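Side-chain contact in tube-forming protein in Mycobacterial Envelpe, TiME (Mycolicibacterium smegmatis, PDB 7CU9), which probably forms part of a tubular channel across the mycobacterial outer envelope that may serve in protein secretion: residues 142-145 with 146-149. Numbering follows the deposited sequence.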
# COMPACT_ATOMS: atom_id res chain seq x y z
N LYS B 142 -4.30 -10.36 -11.18
CA LYS B 142 -4.83 -9.80 -12.45
C LYS B 142 -4.42 -8.34 -12.52
O LYS B 142 -4.43 -7.65 -11.48
CB LYS B 142 -6.34 -10.06 -12.59
CG LYS B 142 -7.23 -9.43 -11.54
CD LYS B 142 -8.71 -9.53 -11.88
CE LYS B 142 -9.57 -8.66 -10.98
NZ LYS B 142 -10.96 -8.56 -11.47
N GLN B 143 -4.01 -7.90 -13.70
CA GLN B 143 -3.57 -6.52 -13.96
C GLN B 143 -4.50 -5.90 -14.99
O GLN B 143 -4.76 -6.56 -16.03
CB GLN B 143 -2.13 -6.49 -14.47
CG GLN B 143 -1.64 -5.08 -14.76
CD GLN B 143 -0.14 -4.97 -14.79
OE1 GLN B 143 0.59 -5.96 -14.69
NE2 GLN B 143 0.34 -3.74 -14.90
N GLU B 144 -5.00 -4.70 -14.73
CA GLU B 144 -5.92 -4.01 -15.66
C GLU B 144 -5.08 -3.44 -16.81
O GLU B 144 -4.08 -2.74 -16.53
CB GLU B 144 -6.75 -2.95 -14.95
CG GLU B 144 -7.84 -2.37 -15.84
CD GLU B 144 -8.87 -1.52 -15.12
OE1 GLU B 144 -8.60 -1.08 -13.99
OE2 GLU B 144 -9.95 -1.32 -15.70
N ALA B 145 -5.45 -3.76 -18.05
CA ALA B 145 -4.71 -3.40 -19.27
C ALA B 145 -4.48 -1.88 -19.30
O ALA B 145 -5.44 -1.13 -19.03
CB ALA B 145 -5.46 -3.87 -20.49
N GLY B 146 -3.24 -1.47 -19.59
CA GLY B 146 -2.84 -0.06 -19.75
C GLY B 146 -2.73 0.68 -18.42
O GLY B 146 -2.65 1.93 -18.45
N THR B 147 -2.73 -0.03 -17.29
CA THR B 147 -2.64 0.57 -15.93
C THR B 147 -1.60 -0.19 -15.10
O THR B 147 -1.19 -1.29 -15.52
CB THR B 147 -3.98 0.55 -15.20
OG1 THR B 147 -4.14 -0.75 -14.62
CG2 THR B 147 -5.16 0.88 -16.08
N ASP B 148 -1.24 0.37 -13.95
CA ASP B 148 -0.40 -0.30 -12.93
C ASP B 148 -1.31 -0.88 -11.83
O ASP B 148 -0.79 -1.18 -10.75
CB ASP B 148 0.65 0.65 -12.36
CG ASP B 148 0.09 1.84 -11.60
OD1 ASP B 148 -1.13 2.05 -11.64
OD2 ASP B 148 0.90 2.55 -10.96
N ARG B 149 -2.61 -1.01 -12.09
CA ARG B 149 -3.56 -1.56 -11.08
C ARG B 149 -3.50 -3.09 -11.13
O ARG B 149 -3.78 -3.68 -12.19
CB ARG B 149 -4.98 -1.07 -11.32
CG ARG B 149 -5.96 -1.54 -10.26
CD ARG B 149 -7.31 -0.90 -10.47
NE ARG B 149 -8.30 -1.24 -9.46
CZ ARG B 149 -8.41 -0.70 -8.25
NH1 ARG B 149 -7.53 0.20 -7.82
NH2 ARG B 149 -9.40 -1.08 -7.46
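T147 and E144 meet through hydrogen bonds from two donors of one residue to a single oxygen. The hydroxyl OG1 of T147 gives its proton to E144 O over 2.8 Å, coming from above the carbonyl plane, 37° out of it. On that same face T147 N also donates to E144 O (3.1 Å), by a clearly bent bond. With chi1 at 82°, T147 OG1 lies between its own N and carbonyl carbon, directed back at the turn, where it also accepts from R149 N at 3.0 Å; that second bond defines an ST turn. The hydroxyl is thus fixed in rotation, both donor and acceptor. Q143 supplies another side-chain hydrogen bond within the loop: CG stands anti to the backbone N, and the extended chain carries NE2 to T147 O at 3.0 Å, with the acceptor close to the amide plane.

E144 to T147 form a type II beta turn, with G146 at its third position and at positive phi. The turn begins the connection between the antiparallel neighbours 137-144 and 150-158, at the surface end of these two strands within the sheet, and the backbone bond from E144 N to R149 O (3.0 Å) closes the loop at its base.

The other side-chain contacts are nonpolar or weakly electrostatic. E144 CB packs against T147 OG1 at 3.4 Å, while E144 OE1 lies 3.8 Å from R149 CD, carboxylate and guanidinium planes 57° apart. At 4.5 Å, E144 OE1 and R149 NE are too distant for a salt bridge; the guanidinium instead hydrogen-bonds the carbonyl oxygens of A78 and T79.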